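Non-structural polyprotein (Sindbis virus, PDB 4GUA) forms the nsP2-nsP3 part of an alphavirus replicase precursor, joining the cysteine protease of nsP2, which processes the polyprotein, to the macro and zinc-binding domains of nsP3. Local coordinates at residues 171-176 and 306-310; 223-229 and 263-268. One frame throughout, in Å; residues are numbered along the deposited sequence.

Contact 1 (171-176 and 306-310); sequences FLNQFK and YLIFR
F171 and F175, from helix 169-172 and the type I turn L172-F175, make a buried, mostly apolar contact with Y306, I308 and R310 on one face of the mixed sheet's antiparallel strand 305-312. F171 has its CG anti to the backbone N (chi1 -176°), which swings the ring toward the strand. Its CE2 lies over one face of the Y306 ring, offset toward the rim and 3.9 Å from Y306 CG. The two planes are inclined by 36°, neither stacked nor perpendicular. F175 turns its ring edge to I308, with F175 CE1 3.9 Å from I308 CG2 and F175 CZ 4.0 Å from I308 CD1. Within its own segment, F175 CE2 sits over a face of F171, so F171 is in contact with both F175 and Y306. I308 CG2 also lies beneath the centre of the R310 guanidinium, whose NH2 is hydrogen-bonded to G341 O. At the exposed margin K176 NZ stands 3.7 Å from R310 NH1, at the edge of the guanidinium. Dispersion and burial thus hold the turn to the sheet, while a sulfate about 5 Å from the K176 side chain, probably from the crystallisation liquor, may ease the closeness of the two cations.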
loop_
_atom_site.group_PDB
_atom_site.type_symbol
_atom_site.label_atom_id
_atom_site.label_comp_id
_atom_site.label_asym_id
_atom_site.label_seq_id
_atom_site.Cartn_x
_atom_site.Cartn_y
_atom_site.Cartn_z
ATOM N N PHE A 171 -11.744 20.291 -12.239
ATOM C CA PHE A 171 -11.308 19.336 -11.224
ATOM C C PHE A 171 -11.504 19.871 -9.810
ATOM O O PHE A 171 -12.028 19.170 -8.945
ATOM C CB PHE A 171 -9.841 18.955 -11.451
ATOM C CG PHE A 171 -9.335 17.897 -10.516
ATOM C CD1 PHE A 171 -10.108 16.794 -10.210
ATOM C CD2 PHE A 171 -8.078 18.002 -9.947
ATOM C CE1 PHE A 171 -9.641 15.819 -9.346
ATOM C CE2 PHE A 171 -7.605 17.030 -9.083
ATOM C CZ PHE A 171 -8.386 15.938 -8.782
ATOM N N LEU A 172 -11.094 21.112 -9.571
ATOM C CA LEU A 172 -11.225 21.701 -8.243
ATOM C C LEU A 172 -12.690 21.828 -7.825
ATOM O O LEU A 172 -13.000 21.812 -6.632
ATOM C CB LEU A 172 -10.518 23.059 -8.172
ATOM C CG LEU A 172 -8.985 23.007 -8.133
ATOM C CD1 LEU A 172 -8.384 24.395 -8.007
ATOM C CD2 LEU A 172 -8.508 22.139 -6.987
ATOM N N ASN A 173 -13.589 21.961 -8.798
ATOM C CA ASN A 173 -15.015 22.054 -8.492
ATOM C C ASN A 173 -15.586 20.747 -7.950
ATOM O O ASN A 173 -16.684 20.730 -7.400
ATOM C CB ASN A 173 -15.815 22.512 -9.715
ATOM C CG ASN A 173 -15.679 24.000 -9.973
ATOM O OD1 ASN A 173 -15.227 24.750 -9.107
ATOM N ND2 ASN A 173 -16.065 24.436 -11.169
ATOM N N GLN A 174 -14.837 19.659 -8.088
ATOM C CA GLN A 174 -15.273 18.383 -7.539
ATOM C C GLN A 174 -15.027 18.308 -6.037
ATOM O O GLN A 174 -15.375 17.319 -5.390
ATOM C CB GLN A 174 -14.590 17.215 -8.245
ATOM C CG GLN A 174 -14.993 17.074 -9.692
ATOM C CD GLN A 174 -15.983 15.942 -9.872
ATOM O OE1 GLN A 174 -17.176 16.176 -10.082
ATOM N NE2 GLN A 174 -15.503 14.706 -9.753
ATOM N N PHE A 175 -14.399 19.337 -5.486
ATOM C CA PHE A 175 -14.188 19.396 -4.049
ATOM C C PHE A 175 -15.058 20.511 -3.485
ATOM O O PHE A 175 -15.195 21.570 -4.088
ATOM C CB PHE A 175 -12.704 19.584 -3.742
ATOM C CG PHE A 175 -11.852 18.515 -4.342
ATOM C CD1 PHE A 175 -11.693 17.301 -3.704
ATOM C CD2 PHE A 175 -11.253 18.700 -5.572
ATOM C CE1 PHE A 175 -10.928 16.299 -4.272
ATOM C CE2 PHE A 175 -10.484 17.704 -6.142
ATOM C CZ PHE A 175 -10.324 16.503 -5.489
ATOM N N LYS A 176 -15.651 20.244 -2.327
ATOM C CA LYS A 176 -16.770 21.029 -1.820
ATOM C C LYS A 176 -16.309 22.291 -1.089
ATOM O O LYS A 176 -17.119 23.136 -0.719
ATOM C CB LYS A 176 -17.650 20.174 -0.889
ATOM C CG LYS A 176 -17.028 18.862 -0.371
ATOM C CD LYS A 176 -16.919 17.744 -1.439
ATOM C CE LYS A 176 -16.183 16.506 -0.908
ATOM N NZ LYS A 176 -14.799 16.777 -0.382
ATOM N N TYR A 306 -3.398 12.277 -9.890
ATOM C CA TYR A 306 -3.640 13.002 -8.653
ATOM C C TYR A 306 -4.118 12.036 -7.584
ATOM O O TYR A 306 -5.069 11.289 -7.798
ATOM C CB TYR A 306 -4.668 14.110 -8.841
ATOM C CG TYR A 306 -4.195 15.312 -9.637
ATOM C CD1 TYR A 306 -3.381 16.281 -9.068
ATOM C CD2 TYR A 306 -4.594 15.488 -10.956
ATOM C CE1 TYR A 306 -2.962 17.390 -9.804
ATOM C CE2 TYR A 306 -4.186 16.582 -11.695
ATOM C CZ TYR A 306 -3.373 17.533 -11.122
ATOM O OH TYR A 306 -2.983 18.620 -11.884
ATOM N N LEU A 307 -3.406 12.019 -6.459
ATOM C CA LEU A 307 -3.823 11.303 -5.257
ATOM C C LEU A 307 -4.717 12.166 -4.365
ATOM O O LEU A 307 -4.399 13.311 -4.058
ATOM C CB LEU A 307 -2.597 10.864 -4.461
ATOM C CG LEU A 307 -1.608 9.957 -5.196
ATOM C CD1 LEU A 307 -0.370 9.722 -4.343
ATOM C CD2 LEU A 307 -2.256 8.637 -5.583
ATOM N N ILE A 308 -5.845 11.602 -3.957
ATOM C CA ILE A 308 -6.805 12.303 -3.116
ATOM C C ILE A 308 -6.916 11.671 -1.725
ATOM O O ILE A 308 -7.478 10.599 -1.564
ATOM C CB ILE A 308 -8.182 12.282 -3.806
ATOM C CG1 ILE A 308 -8.054 12.891 -5.205
ATOM C CG2 ILE A 308 -9.213 13.036 -2.985
ATOM C CD1 ILE A 308 -9.250 12.678 -6.089
ATOM N N PHE A 309 -6.370 12.350 -0.724
ATOM C CA PHE A 309 -6.486 11.935 0.672
ATOM C C PHE A 309 -7.625 12.714 1.337
ATOM O O PHE A 309 -7.592 13.943 1.376
ATOM C CB PHE A 309 -5.168 12.217 1.407
ATOM C CG PHE A 309 -3.968 11.564 0.776
ATOM C CD1 PHE A 309 -3.309 12.166 -0.280
ATOM C CD2 PHE A 309 -3.492 10.351 1.244
ATOM C CE1 PHE A 309 -2.198 11.562 -0.869
ATOM C CE2 PHE A 309 -2.381 9.744 0.662
ATOM C CZ PHE A 309 -1.737 10.352 -0.394
ATOM N N ARG A 310 -8.622 12.011 1.871
ATOM C CA ARG A 310 -9.833 12.664 2.373
ATOM C C ARG A 310 -9.976 12.578 3.892
ATOM O O ARG A 310 -9.847 11.495 4.471
ATOM C CB ARG A 310 -11.071 12.018 1.753
ATOM C CG ARG A 310 -11.239 12.232 0.269
ATOM C CD ARG A 310 -12.527 11.580 -0.219
ATOM N NE ARG A 310 -12.605 11.566 -1.673
ATOM C CZ ARG A 310 -12.884 12.634 -2.410
ATOM N NH1 ARG A 310 -13.112 13.808 -1.828
ATOM N NH2 ARG A 310 -12.934 12.538 -3.729
#

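Contact 2 (223-229 and 263-268); sequences DLVFINI and GTLVVK
F226 turns the edge of its ring, at CD1 and CE1, to the CG1 methyl of V266, its partner on the neighbouring parallel strand, with F226 CD1 3.4 Å from V266 CG1. L224 and T264 occupy the same face and run side by side in the same direction. The L224 chi1 of -178° sets CG opposite the main-chain nitrogen, and CD1 reaches across to T264 CG2, 3.6 Å away, and also to V266 CG2. On the opposite face L265 CD1 touches both V225 CG1 (3.8 Å) and I227 CG1 (4.0 Å), and V267 CG2 rests against I227 CB. Five backbone hydrogen bonds fix this register, from T264 N to D223 O through to K268 N to I227 O; the central one, V266 N to V225 O, is 2.9 Å long. Where strand 224-227 has given way to loop, K268, still in its strand, bends at its third torsion (chi3 -68°) and lays NZ beside N228, making weak bonds to both O and OD1. Its salt bridge is to E304, while N228 OD1 is hydrogen-bonded to Y306. Helix 237-257 connects the two strands and covers I227, L265 and V267, and F175 packs on L224 and V266 from the other side. This is a beta-alpha-beta crossover joining neighbouring strands of a sheet ordered 3-2-1-4-5-7-6, the order of class I methyltransferases, consistent with the methyltransferase-like domain of nsP2.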
loop_
_atom_site.group_PDB
_atom_site.type_symbol
_atom_site.label_atom_id
_atom_site.label_comp_id
_atom_site.label_asym_id
_atom_site.label_seq_id
_atom_site.Cartn_x
_atom_site.Cartn_y
_atom_site.Cartn_z
ATOM N N ASP A 223 -9.194 23.832 4.262
ATOM C CA ASP A 223 -9.894 22.560 4.202
ATOM C C ASP A 223 -9.481 21.779 2.966
ATOM O O ASP A 223 -9.678 20.565 2.890
ATOM C CB ASP A 223 -11.398 22.792 4.218
ATOM C CG ASP A 223 -11.871 23.364 5.527
ATOM O OD1 ASP A 223 -11.248 23.066 6.562
ATOM O OD2 ASP A 223 -12.858 24.121 5.526
ATOM N N LEU A 224 -8.872 22.475 2.013
ATOM C CA LEU A 224 -8.351 21.834 0.820
ATOM C C LEU A 224 -6.983 22.380 0.454
ATOM O O LEU A 224 -6.793 23.593 0.325
ATOM C CB LEU A 224 -9.303 22.013 -0.360
ATOM C CG LEU A 224 -8.837 21.327 -1.650
ATOM C CD1 LEU A 224 -8.738 19.814 -1.453
ATOM C CD2 LEU A 224 -9.759 21.654 -2.820
ATOM N N VAL A 225 -6.026 21.473 0.314
ATOM C CA VAL A 225 -4.707 21.820 -0.197
ATOM C C VAL A 225 -4.477 21.067 -1.496
ATOM O O VAL A 225 -4.751 19.883 -1.571
ATOM C CB VAL A 225 -3.589 21.448 0.795
ATOM C CG1 VAL A 225 -2.225 21.764 0.196
ATOM C CG2 VAL A 225 -3.786 22.175 2.113
ATOM N N PHE A 226 -3.969 21.754 -2.511
ATOM C CA PHE A 226 -3.801 21.173 -3.834
ATOM C C PHE A 226 -2.349 21.401 -4.268
ATOM O O PHE A 226 -1.948 22.527 -4.558
ATOM C CB PHE A 226 -4.790 21.843 -4.797
ATOM C CG PHE A 226 -4.673 21.379 -6.216
ATOM C CD1 PHE A 226 -5.052 20.098 -6.577
ATOM C CD2 PHE A 226 -4.192 22.232 -7.199
ATOM C CE1 PHE A 226 -4.943 19.668 -7.891
ATOM C CE2 PHE A 226 -4.078 21.807 -8.511
ATOM C CZ PHE A 226 -4.455 20.524 -8.858
ATOM N N ILE A 227 -1.566 20.326 -4.298
ATOM C CA ILE A 227 -0.174 20.382 -4.712
ATOM C C ILE A 227 -0.112 19.990 -6.176
ATOM O O ILE A 227 -0.366 18.844 -6.525
ATOM C CB ILE A 227 0.702 19.384 -3.908
ATOM C CG1 ILE A 227 0.408 19.459 -2.409
ATOM C CG2 ILE A 227 2.175 19.613 -4.200
ATOM C CD1 ILE A 227 0.650 20.813 -1.821
ATOM N N ASN A 228 0.205 20.954 -7.028
ATOM C CA ASN A 228 0.245 20.743 -8.469
ATOM C C ASN A 228 1.647 20.524 -9.037
ATOM O O ASN A 228 1.822 20.492 -10.255
ATOM C CB ASN A 228 -0.443 21.906 -9.181
ATOM C CG ASN A 228 -0.954 21.530 -10.548
ATOM O OD1 ASN A 228 -1.146 20.353 -10.854
ATOM N ND2 ASN A 228 -1.183 22.533 -11.385
ATOM N N ILE A 229 2.643 20.420 -8.159
ATOM C CA ILE A 229 4.041 20.332 -8.579
ATOM C C ILE A 229 4.391 18.968 -9.179
ATOM O O ILE A 229 4.190 17.919 -8.553
ATOM C CB ILE A 229 4.987 20.572 -7.400
ATOM C CG1 ILE A 229 4.723 21.932 -6.747
ATOM C CG2 ILE A 229 6.419 20.499 -7.872
ATOM C CD1 ILE A 229 5.016 23.120 -7.636
ATOM N N GLY A 263 -9.833 17.710 6.774
ATOM C CA GLY A 263 -9.477 18.331 5.509
ATOM C C GLY A 263 -9.074 17.340 4.434
ATOM O O GLY A 263 -8.957 16.141 4.684
ATOM N N THR A 264 -8.872 17.857 3.228
ATOM C CA THR A 264 -8.525 17.034 2.079
ATOM C C THR A 264 -7.268 17.550 1.388
ATOM O O THR A 264 -7.102 18.754 1.181
ATOM C CB THR A 264 -9.691 16.989 1.074
ATOM O OG1 THR A 264 -10.734 16.159 1.598
ATOM C CG2 THR A 264 -9.239 16.437 -0.279
ATOM N N LEU A 265 -6.378 16.621 1.054
ATOM C CA LEU A 265 -5.144 16.924 0.344
ATOM C C LEU A 265 -5.124 16.239 -1.013
ATOM O O LEU A 265 -5.157 15.026 -1.095
ATOM C CB LEU A 265 -3.951 16.449 1.167
ATOM C CG LEU A 265 -2.588 16.510 0.478
ATOM C CD1 LEU A 265 -2.145 17.937 0.246
ATOM C CD2 LEU A 265 -1.579 15.783 1.326
ATOM N N VAL A 266 -5.102 17.023 -2.078
ATOM C CA VAL A 266 -4.925 16.504 -3.426
ATOM C C VAL A 266 -3.486 16.778 -3.834
ATOM O O VAL A 266 -3.041 17.904 -3.746
ATOM C CB VAL A 266 -5.890 17.210 -4.405
ATOM C CG1 VAL A 266 -5.615 16.796 -5.852
ATOM C CG2 VAL A 266 -7.337 16.926 -4.024
ATOM N N VAL A 267 -2.740 15.753 -4.230
ATOM C CA VAL A 267 -1.331 15.944 -4.574
ATOM C C VAL A 267 -0.957 15.189 -5.840
ATOM O O VAL A 267 -1.212 13.995 -5.963
ATOM C CB VAL A 267 -0.389 15.506 -3.419
ATOM C CG1 VAL A 267 -0.805 14.157 -2.859
ATOM C CG2 VAL A 267 1.061 15.472 -3.888
ATOM N N LYS A 268 -0.329 15.887 -6.776
ATOM C CA LYS A 268 0.036 15.276 -8.044
ATOM C C LYS A 268 1.134 14.214 -7.862
ATOM O O LYS A 268 2.135 14.431 -7.169
ATOM C CB LYS A 268 0.493 16.352 -9.032
ATOM C CG LYS A 268 1.161 15.783 -10.269
ATOM C CD LYS A 268 1.593 16.865 -11.240
ATOM C CE LYS A 268 0.409 17.577 -11.874
ATOM N NZ LYS A 268 0.864 18.617 -12.839
#

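In the fold
Contacts 1 and 2 share one core, their centres about 7 Å apart, and strands 263-269 and 305-312 are antiparallel neighbours in the sheet. V267 N lies 3.0 Å from L307 O, a probable hydrogen bond, and F175, which lies against both L224 and V266, brings CZ within 3.4 Å of V266 CG2. A polar tie joins Y306 OH to N228 OD1 at 2.7 Å. Along the chain contact 2 is nested within the loop closed by contact 1. The side chains of K176 and K268 each lie about 5 Å from a sulfate, not the same one, and both ions probably come from the crystallisation liquor; the zinc is held by C605, C607, C630 and C648 of nsP3.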